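Long-range contacts in PHOX (Pseudomonas fluorescens, PDB 4A9V), which catalyses the hydrolysis of phosphate monoesters as an alkaline phosphatase, using a cofactor of iron and calcium ions held in a beta-propeller: residues L84-T92 against N178-Y189; D66-F74 against L545-G553. All coordinates share one frame; numbering follows the deposited sequence. Where two conformers were deposited one is given.

Overall arrangement
Both contacts are buried joints between neighbouring sheets of the beta-propeller. Their centres lie about 10 Å apart, and about 9 and 10 Å from the centre of the chain. They share one antiparallel sheet: strand 68-76 of contact 2 and strand 82-89 of contact 1 follow each other in the chain and pair side by side. Contact 1 joins this sheet to the one that holds strand 178-183. Contact 2 joins it to the sheet of strand 544-550, far along the chain. Both segments of contact 1 fall between the two segments of contact 2 in sequence. Together the contacts bring Asp69, Glu90 and Cys179 to the metal cofactor.

Contact 1 of 2, residues L84-T92 against N178-Y189; sequences LMAINNEYT and NCANGKTPWGTY. With FEO (mu-oxo-diiron), chain S; EDO (1,2-ethanediol), chain O.
Asn88 meets Cys179, Ala180 and Tyr189, and Glu90 meets Asn178 and Cys179, where two sheets of the beta-propeller lie side by side near its centre. The strand axes come within 5.8 Å and run roughly antiparallel. Asn88 fills the tight part. Its CB points toward 178-189, and with CG anti to the carbonyl carbon (chi1 -71°) the amide reaches the Cys179 and Ala180 carbonyls. Asn88 ND2 gives a nearly straight bond to Cys179 O (2.9 Å, 171°) and a more bent one to Ala180 O. Both acceptors lie in the amide plane, so the two N-H groups fix its rotation. Asn88 OD1 accepts the proton of Tyr189 OH at 2.8 Å, from above its carbonyl plane, and also bonds Thr191. A leucine in its place would probably leave the carbonyls of Cys179 and Ala180 without these donors and the Tyr189 hydroxyl without its acceptor.

Ala86 CB sits over the centre of one face of the Tyr189 ring, 3.4 Å from the centroid, in a CH-pi contact. Asn88 OD1 meets the edge of the same ring. The other end is looser. Past Gly182 the segment draws away from 84-92 into a type I turn, Thr184 to Gly187. Lys183, just before the turn, is extended and exposed. It bonds an ethanediol, probably from the crystallisation liquor, and Leu73 O.

At the metal end Glu90 CB and CG lie against Asn178 O. Glu90 then reaches one iron of the mu-oxo-diiron group, which Glu194 and two waters also bind. Glu90 OE2 binds this iron at 2.0 Å and Cys179 SG at 2.5 Å.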
loop_
_atom_site.group_PDB
_atom_site.type_symbol
_atom_site.label_atom_id
_atom_site.label_comp_id
_atom_site.label_asym_id
_atom_site.label_seq_id
_atom_site.Cartn_x
_atom_site.Cartn_y
_atom_site.Cartn_z
ATOM N N LEU A 84 12.017 8.219 -13.380
ATOM C CA LEU A 84 11.874 6.813 -13.043
ATOM C C LEU A 84 10.603 6.633 -12.235
ATOM O O LEU A 84 10.240 7.482 -11.435
ATOM C CB LEU A 84 13.074 6.296 -12.237
ATOM C CG LEU A 84 14.448 6.463 -12.885
ATOM C CD1 LEU A 84 15.484 5.770 -12.015
ATOM C CD2 LEU A 84 14.472 5.900 -14.300
ATOM N N MET A 85 9.950 5.493 -12.420
ATOM C CA MET A 85 8.855 5.098 -11.554
ATOM C C MET A 85 9.184 3.754 -10.931
ATOM O O MET A 85 9.681 2.861 -11.610
ATOM C CB MET A 85 7.558 5.003 -12.355
ATOM C CG MET A 85 7.117 6.342 -12.895
ATOM S SD MET A 85 5.586 6.310 -13.853
ATOM C CE MET A 85 4.365 6.049 -12.569
ATOM N N ALA A 86 8.935 3.627 -9.633
ATOM C CA ALA A 86 9.034 2.353 -8.955
ATOM C C ALA A 86 7.619 1.951 -8.583
ATOM O O ALA A 86 6.894 2.722 -7.940
ATOM C CB ALA A 86 9.896 2.483 -7.709
ATOM N N ILE A 87 7.211 0.767 -9.039
ATOM C CA ILE A 87 5.823 0.344 -8.982
ATOM C C ILE A 87 5.759 -1.041 -8.346
ATOM O O ILE A 87 6.399 -1.993 -8.803
ATOM C CB ILE A 87 5.206 0.296 -10.390
ATOM C CG1 ILE A 87 5.263 1.670 -11.069
ATOM C CG2 ILE A 87 3.782 -0.225 -10.321
ATOM C CD1 ILE A 87 5.320 1.605 -12.585
ATOM N N ASN A 88 4.979 -1.154 -7.279
ATOM C CA ASN A 88 4.804 -2.421 -6.602
ATOM C C ASN A 88 3.977 -3.378 -7.436
ATOM O O ASN A 88 3.028 -2.966 -8.105
ATOM C CB ASN A 88 4.078 -2.218 -5.286
ATOM C CG ASN A 88 4.921 -1.532 -4.239
ATOM O OD1 ASN A 88 6.120 -1.289 -4.420
ATOM N ND2 ASN A 88 4.303 -1.260 -3.106
ATOM N N ASN A 89 4.244 -4.666 -7.242
ATOM C CA ASN A 89 3.465 -5.752 -7.818
ATOM C C ASN A 89 3.038 -6.669 -6.682
ATOM O O ASN A 89 3.874 -7.344 -6.077
ATOM C CB ASN A 89 4.339 -6.508 -8.828
ATOM C CG ASN A 89 4.763 -5.632 -9.984
ATOM O OD1 ASN A 89 5.951 -5.377 -10.190
ATOM N ND2 ASN A 89 3.785 -5.161 -10.752
ATOM N N GLU A 90 1.770 -6.599 -6.300
ATOM C CA GLU A 90 1.365 -7.129 -4.999
ATOM C C GLU A 90 1.157 -8.644 -4.990
ATOM O O GLU A 90 1.554 -9.320 -4.047
ATOM C CB GLU A 90 0.114 -6.419 -4.494
ATOM C CG GLU A 90 -0.181 -6.749 -3.036
ATOM C CD GLU A 90 -1.461 -6.133 -2.520
ATOM O OE1 GLU A 90 -2.477 -6.184 -3.242
ATOM O OE2 GLU A 90 -1.460 -5.665 -1.352
ATOM N N TYR A 91 0.459 -9.172 -5.988
ATOM C CA TYR A 91 0.128 -10.593 -6.013
ATOM C C TYR A 91 -0.258 -10.949 -7.434
ATOM O O TYR A 91 -0.020 -10.159 -8.354
ATOM C CB TYR A 91 -0.959 -10.947 -4.974
ATOM C CG TYR A 91 -2.347 -10.416 -5.254
ATOM C CD1 TYR A 91 -2.667 -9.082 -5.033
ATOM C CD2 TYR A 91 -3.371 -11.270 -5.620
ATOM C CE1 TYR A 91 -3.958 -8.614 -5.193
ATOM C CE2 TYR A 91 -4.663 -10.813 -5.795
ATOM C CZ TYR A 91 -4.955 -9.485 -5.564
ATOM O OH TYR A 91 -6.229 -8.994 -5.744
ATOM N N THR A 92 -0.748 -12.162 -7.639
ATOM C CA THR A 92 -1.077 -12.593 -8.988
ATOM C C THR A 92 -2.409 -13.320 -9.013
ATOM O O THR A 92 -2.949 -13.699 -7.979
ATOM C CB THR A 92 0.059 -13.442 -9.612
ATOM O OG1 THR A 92 -0.237 -13.722 -10.989
ATOM C CG2 THR A 92 0.250 -14.749 -8.861
ATOM N N ASN A 178 3.844 -6.995 -2.042
ATOM C CA ASN A 178 4.174 -5.573 -1.986
ATOM C C ASN A 178 2.956 -4.710 -2.262
ATOM O O ASN A 178 2.430 -4.697 -3.375
ATOM C CB ASN A 178 5.252 -5.247 -3.007
ATOM C CG ASN A 178 6.486 -6.063 -2.792
ATOM O OD1 ASN A 178 6.498 -7.262 -3.076
ATOM N ND2 ASN A 178 7.458 -5.469 -2.111
ATOM N N CYS A 179 2.501 -4.024 -1.223
ATOM C CA CYS A 179 1.239 -3.316 -1.224
ATOM C C CYS A 179 1.479 -1.878 -1.674
ATOM O O CYS A 179 1.469 -1.593 -2.870
ATOM C CB CYS A 179 0.619 -3.416 0.168
ATOM S SG CYS A 179 -0.973 -2.611 0.316
ATOM N N ALA A 180 1.810 -0.985 -0.753
ATOM C CA ALA A 180 2.068 0.390 -1.160
ATOM C C ALA A 180 3.446 0.870 -0.682
ATOM O O ALA A 180 4.383 0.060 -0.551
ATOM C CB ALA A 180 0.915 1.306 -0.739
ATOM N N ASN A 181 3.626 2.190 -0.656
ATOM C CA ASN A 181 4.912 2.779 -0.970
ATOM C C ASN A 181 5.261 3.948 -0.062
ATOM O O ASN A 181 4.394 4.545 0.581
ATOM C CB ASN A 181 4.911 3.260 -2.429
ATOM C CG ASN A 181 3.884 4.351 -2.683
ATOM O OD1 ASN A 181 2.691 4.184 -2.391
ATOM N ND2 ASN A 181 4.348 5.499 -3.147
ATOM N N GLY A 182 6.527 4.355 -0.147
ATOM C CA GLY A 182 6.979 5.663 0.297
ATOM C C GLY A 182 8.080 6.170 -0.605
ATOM O O GLY A 182 8.733 5.397 -1.298
ATOM N N LYS A 183 8.289 7.474 -0.567
ATOM C CA LYS A 183 9.314 8.131 -1.362
ATOM C C LYS A 183 10.134 8.983 -0.412
ATOM O O LYS A 183 9.589 9.856 0.256
ATOM C CB LYS A 183 8.661 9.018 -2.423
ATOM C CG LYS A 183 9.663 9.804 -3.251
ATOM C CD LYS A 183 8.965 10.627 -4.319
ATOM C CE LYS A 183 9.938 11.469 -5.118
ATOM N NZ LYS A 183 9.204 12.333 -6.089
ATOM N N THR A 184 11.436 8.724 -0.337
ATOM C CA THR A 184 12.258 9.443 0.631
ATOM C C THR A 184 12.887 10.674 -0.015
ATOM O O THR A 184 13.154 10.691 -1.220
ATOM C CB THR A 184 13.374 8.568 1.226
ATOM O OG1 THR A 184 14.421 8.426 0.261
ATOM C CG2 THR A 184 12.851 7.214 1.666
ATOM N N PRO A 185 13.230 11.670 0.812
ATOM C CA PRO A 185 13.859 12.867 0.276
ATOM C C PRO A 185 15.337 12.663 -0.031
ATOM O O PRO A 185 15.964 13.569 -0.563
ATOM C CB PRO A 185 13.656 13.910 1.383
ATOM C CG PRO A 185 13.393 13.135 2.620
ATOM C CD PRO A 185 12.707 11.877 2.174
ATOM N N TRP A 186 15.874 11.472 0.243
ATOM C CA TRP A 186 17.232 11.134 -0.190
ATOM C C TRP A 186 17.232 10.184 -1.363
ATOM O O TRP A 186 18.247 9.552 -1.657
ATOM C CB TRP A 186 18.065 10.580 0.973
ATOM C CG TRP A 186 17.427 9.440 1.727
ATOM C CD1 TRP A 186 17.639 8.078 1.542
ATOM C CD2 TRP A 186 16.495 9.540 2.854
ATOM N NE1 TRP A 186 16.879 7.349 2.421
ATOM C CE2 TRP A 186 16.175 8.173 3.243
ATOM C CE3 TRP A 186 15.921 10.589 3.552
ATOM C CZ2 TRP A 186 15.240 7.894 4.227
ATOM C CZ3 TRP A 186 15.006 10.295 4.559
ATOM C CH2 TRP A 186 14.682 8.981 4.895
ATOM N N GLY A 187 16.159 10.211 -2.149
ATOM C CA GLY A 187 16.170 9.615 -3.483
ATOM C C GLY A 187 15.987 8.111 -3.508
ATOM O O GLY A 187 16.396 7.453 -4.459
ATOM N N THR A 188 15.294 7.573 -2.508
ATOM C CA THR A 188 15.012 6.153 -2.477
ATOM C C THR A 188 13.521 5.856 -2.340
ATOM O O THR A 188 12.702 6.736 -2.050
ATOM C CB THR A 188 15.794 5.428 -1.371
ATOM O OG1 THR A 188 15.333 5.878 -0.095
ATOM C CG2 THR A 188 17.303 5.653 -1.515
ATOM N N TYR A 189 13.193 4.603 -2.633
ATOM C CA TYR A 189 11.826 4.117 -2.661
ATOM C C TYR A 189 11.635 3.129 -1.514
ATOM O O TYR A 189 12.492 2.269 -1.284
ATOM C CB TYR A 189 11.589 3.395 -3.991
ATOM C CG TYR A 189 10.188 2.863 -4.179
ATOM C CD1 TYR A 189 9.126 3.733 -4.318
ATOM C CD2 TYR A 189 9.940 1.499 -4.305
ATOM C CE1 TYR A 189 7.842 3.268 -4.529
ATOM C CE2 TYR A 189 8.654 1.021 -4.520
ATOM C CZ TYR A 189 7.615 1.917 -4.656
ATOM O OH TYR A 189 6.326 1.500 -4.894
HETATM FE FE1 FEO S . -2.582 -4.390 -0.203
HETATM FE FE2 FEO S . -4.304 -3.191 2.565
HETATM O O FEO S . -4.058 -3.457 0.668
HETATM C C1 EDO O . 12.280 13.706 -7.375
HETATM O O1 EDO O . 10.857 13.443 -7.885
HETATM C C2 EDO O . 12.635 12.641 -6.332
HETATM O O2 EDO O . 14.046 12.361 -6.386
HETATM O O HOH W 1 -3.347 -3.408 -1.968
HETATM O O HOH W 2 -4.248 -5.915 -0.434
#

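Contact 2 of 2, residues D66-F74 against L545-G553; sequences DNNDGMSLF and LFVGIQHPG. With LI (lithium ion), chain D.
Strand 68-74 passes strand 545-550 at 6.3 Å between axes, their directions 155° apart and so nearly antiparallel, with no backbone-to-backbone hydrogen bond between the segments. Each bond across uses at least one side-chain atom. Gln550 spans the gap at one end. Its chain is extended, and Gln550 NE2 gives a nearly straight bond to Asn67 O (3.0 Å, 175°), standing above that carbonyl plane. The same NE2 makes a weak bond to Asp69 OD2. Gln550 CG rests on Asn67 CB, the two amides turned 64° apart. Gln550 CB and CG also lie against Asn68 O, which is buried with no polar partner in the model. Asn67 OD1 takes a weak bond from His551 N; Asn93 is its stronger partner.

These strands belong to adjacent sheets of the beta-propeller, and Asp69 lies at its metal centre. Asp69 OD1 and OD2 both bind a lithium ion, Asp69 OD2 at 2.2 Å, and OD1 also accepts from Thr534. His551 bonds Glu532, another metal ligand.

Away from the metals the contact is mostly apolar. Met71 starts with CG between the backbone N and the carbonyl carbon (chi1 58°). The extended chain then brings Met71 CE to 3.3 Å from Phe546 O and against Phe546 CB. Leu73 CD1 meets Phe546 CE2 at 3.6 Å.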
loop_
_atom_site.group_PDB
_atom_site.type_symbol
_atom_site.label_atom_id
_atom_site.label_comp_id
_atom_site.label_asym_id
_atom_site.label_seq_id
_atom_site.Cartn_x
_atom_site.Cartn_y
_atom_site.Cartn_z
ATOM N N ASP A 66 2.672 -8.420 -11.870
ATOM C CA ASP A 66 1.216 -8.474 -11.861
ATOM C C ASP A 66 0.654 -7.543 -10.784
ATOM O O ASP A 66 1.383 -7.017 -9.941
ATOM C CB ASP A 66 0.764 -9.923 -11.638
ATOM C CG ASP A 66 -0.593 -10.237 -12.262
ATOM O OD1 ASP A 66 -1.292 -9.297 -12.706
ATOM O OD2 ASP A 66 -0.964 -11.434 -12.266
ATOM N N ASN A 67 -0.649 -7.307 -10.854
ATOM C CA ASN A 67 -1.387 -6.571 -9.842
ATOM C C ASN A 67 -0.620 -5.365 -9.302
ATOM O O ASN A 67 -0.417 -5.219 -8.096
ATOM C CB ASN A 67 -1.887 -7.514 -8.747
ATOM C CG ASN A 67 -2.994 -8.428 -9.246
ATOM O OD1 ASN A 67 -3.589 -8.178 -10.296
ATOM N ND2 ASN A 67 -3.282 -9.484 -8.502
ATOM N N ASN A 68 -0.389 -4.395 -10.178
ATOM C CA ASN A 68 0.374 -3.222 -9.784
ATOM C C ASN A 68 -0.386 -2.372 -8.779
ATOM O O ASN A 68 -1.620 -2.334 -8.774
ATOM C CB ASN A 68 0.827 -2.392 -10.995
ATOM C CG ASN A 68 -0.301 -2.034 -11.941
ATOM O OD1 ASN A 68 -0.282 -2.481 -13.086
ATOM N ND2 ASN A 68 -0.987 -0.944 -11.624
ATOM N N ASP A 69 0.358 -1.874 -7.797
ATOM C CA ASP A 69 -0.224 -1.328 -6.587
ATOM C C ASP A 69 0.451 0.031 -6.299
ATOM O O ASP A 69 0.494 0.897 -7.171
ATOM C CB ASP A 69 -0.090 -2.369 -5.459
ATOM C CG ASP A 69 -1.135 -2.218 -4.372
ATOM O OD1 ASP A 69 -1.598 -1.080 -4.139
ATOM O OD2 ASP A 69 -1.460 -3.248 -3.724
ATOM N N GLY A 70 1.022 0.225 -5.117
ATOM C CA GLY A 70 1.644 1.513 -4.811
ATOM C C GLY A 70 2.819 1.815 -5.729
ATOM O O GLY A 70 3.497 0.906 -6.204
ATOM N N MET A 71 3.079 3.104 -5.937
ATOM C CA MET A 71 4.133 3.535 -6.844
ATOM C C MET A 71 4.537 4.965 -6.554
ATOM O O MET A 71 3.740 5.791 -6.096
ATOM C CB MET A 71 3.684 3.411 -8.298
ATOM C CG MET A 71 2.442 4.203 -8.633
ATOM S SD MET A 71 1.929 3.881 -10.338
ATOM C CE MET A 71 0.434 4.851 -10.410
ATOM N N SER A 72 5.781 5.264 -6.888
ATOM C CA SER A 72 6.300 6.623 -6.820
ATOM C C SER A 72 7.014 6.977 -8.118
ATOM O O SER A 72 7.644 6.122 -8.757
ATOM C CB SER A 72 7.293 6.770 -5.662
ATOM O OG SER A 72 6.673 6.652 -4.395
ATOM N N LEU A 73 7.021 8.273 -8.413
ATOM C CA LEU A 73 7.767 8.832 -9.524
ATOM C C LEU A 73 8.928 9.672 -8.980
ATOM O O LEU A 73 8.753 10.481 -8.062
ATOM C CB LEU A 73 6.837 9.677 -10.405
ATOM C CG LEU A 73 7.481 10.318 -11.632
ATOM C CD1 LEU A 73 6.479 10.442 -12.767
ATOM C CD2 LEU A 73 8.082 11.679 -11.320
ATOM N N PHE A 74 10.102 9.469 -9.572
ATOM C CA PHE A 74 11.324 10.175 -9.219
ATOM C C PHE A 74 11.768 11.014 -10.405
ATOM O O PHE A 74 12.072 10.492 -11.470
ATOM C CB PHE A 74 12.430 9.170 -8.872
ATOM C CG PHE A 74 12.149 8.364 -7.633
ATOM C CD1 PHE A 74 11.334 7.243 -7.679
ATOM C CD2 PHE A 74 12.685 8.743 -6.412
ATOM C CE1 PHE A 74 11.046 6.531 -6.529
ATOM C CE2 PHE A 74 12.395 8.034 -5.256
ATOM C CZ PHE A 74 11.573 6.928 -5.318
ATOM N N LEU A 545 -1.431 12.580 -14.110
ATOM C CA LEU A 545 -1.704 11.789 -12.921
ATOM C C LEU A 545 -1.636 10.326 -13.325
ATOM O O LEU A 545 -2.354 9.901 -14.232
ATOM C CB LEU A 545 -3.102 12.149 -12.373
ATOM C CG LEU A 545 -3.545 11.552 -11.023
ATOM C CD1 LEU A 545 -4.810 12.244 -10.526
ATOM C CD2 LEU A 545 -3.781 10.054 -11.108
ATOM N N PHE A 546 -0.696 9.590 -12.738
ATOM C CA PHE A 546 -0.570 8.157 -12.977
ATOM C C PHE A 546 -1.341 7.400 -11.899
ATOM O O PHE A 546 -1.212 7.707 -10.714
ATOM C CB PHE A 546 0.907 7.742 -12.943
ATOM C CG PHE A 546 1.763 8.460 -13.950
ATOM C CD1 PHE A 546 1.848 8.001 -15.252
ATOM C CD2 PHE A 546 2.509 9.579 -13.591
ATOM C CE1 PHE A 546 2.673 8.624 -16.170
ATOM C CE2 PHE A 546 3.331 10.203 -14.510
ATOM C CZ PHE A 546 3.404 9.735 -15.803
ATOM N N VAL A 547 -2.164 6.440 -12.313
ATOM C CA VAL A 547 -3.005 5.708 -11.373
ATOM C C VAL A 547 -3.073 4.246 -11.808
ATOM O O VAL A 547 -3.100 3.943 -13.001
ATOM C CB VAL A 547 -4.419 6.337 -11.266
ATOM C CG1 VAL A 547 -5.143 6.319 -12.605
ATOM C CG2 VAL A 547 -5.243 5.639 -10.194
ATOM N N GLY A 548 -3.074 3.342 -10.840
ATOM C CA GLY A 548 -3.138 1.918 -11.124
ATOM C C GLY A 548 -4.547 1.356 -11.164
ATOM O O GLY A 548 -5.426 1.722 -10.368
ATOM N N ILE A 549 -4.725 0.410 -12.082
ATOM C CA ILE A 549 -5.913 -0.412 -12.165
ATOM C C ILE A 549 -5.473 -1.847 -11.906
ATOM O O ILE A 549 -4.750 -2.445 -12.703
ATOM C CB ILE A 549 -6.546 -0.302 -13.567
ATOM C CG1 ILE A 549 -6.952 1.147 -13.877
ATOM C CG2 ILE A 549 -7.725 -1.253 -13.692
ATOM C CD1 ILE A 549 -7.924 1.771 -12.895
ATOM N N GLN A 550 -5.806 -2.336 -10.719
ATOM C CA GLN A 550 -5.301 -3.604 -10.225
ATOM C C GLN A 550 -6.366 -4.693 -10.354
ATOM O O GLN A 550 -7.538 -4.470 -10.060
ATOM C CB GLN A 550 -4.861 -3.456 -8.760
ATOM C CG GLN A 550 -4.048 -4.628 -8.238
ATOM C CD GLN A 550 -3.916 -4.620 -6.734
ATOM O OE1 GLN A 550 -4.912 -4.502 -6.016
ATOM N NE2 GLN A 550 -2.692 -4.787 -6.242
ATOM N N HIS A 551 -5.913 -5.873 -10.769
ATOM C CA HIS A 551 -6.758 -7.061 -10.947
ATOM C C HIS A 551 -8.081 -6.803 -11.628
ATOM O O HIS A 551 -9.105 -7.331 -11.213
ATOM C CB HIS A 551 -6.949 -7.839 -9.633
ATOM C CG HIS A 551 -7.646 -7.060 -8.532
ATOM N ND1 HIS A 551 -8.970 -6.783 -8.543
ATOM C CD2 HIS A 551 -7.154 -6.557 -7.332
ATOM C CE1 HIS A 551 -9.297 -6.128 -7.415
ATOM N NE2 HIS A 551 -8.189 -5.998 -6.674
ATOM N N PRO A 552 -8.067 -6.103 -12.774
ATOM C CA PRO A 552 -9.307 -6.074 -13.539
ATOM C C PRO A 552 -9.793 -7.483 -13.853
ATOM O O PRO A 552 -8.995 -8.361 -14.183
ATOM C CB PRO A 552 -8.917 -5.322 -14.818
ATOM C CG PRO A 552 -7.458 -5.565 -14.957
ATOM C CD PRO A 552 -6.924 -5.599 -13.556
ATOM N N GLY A 553 -11.091 -7.714 -13.707
ATOM C CA GLY A 553 -11.651 -9.021 -14.005
ATOM C C GLY A 553 -11.244 -10.104 -13.017
ATOM O O GLY A 553 -11.208 -11.276 -13.370
HETATM LI LI LI D . -2.858 -2.186 -2.394
HETATM O O HOH W 1 -3.347 -3.408 -1.968
HETATM O O HOH W 3 -2.502 -0.603 -1.593
#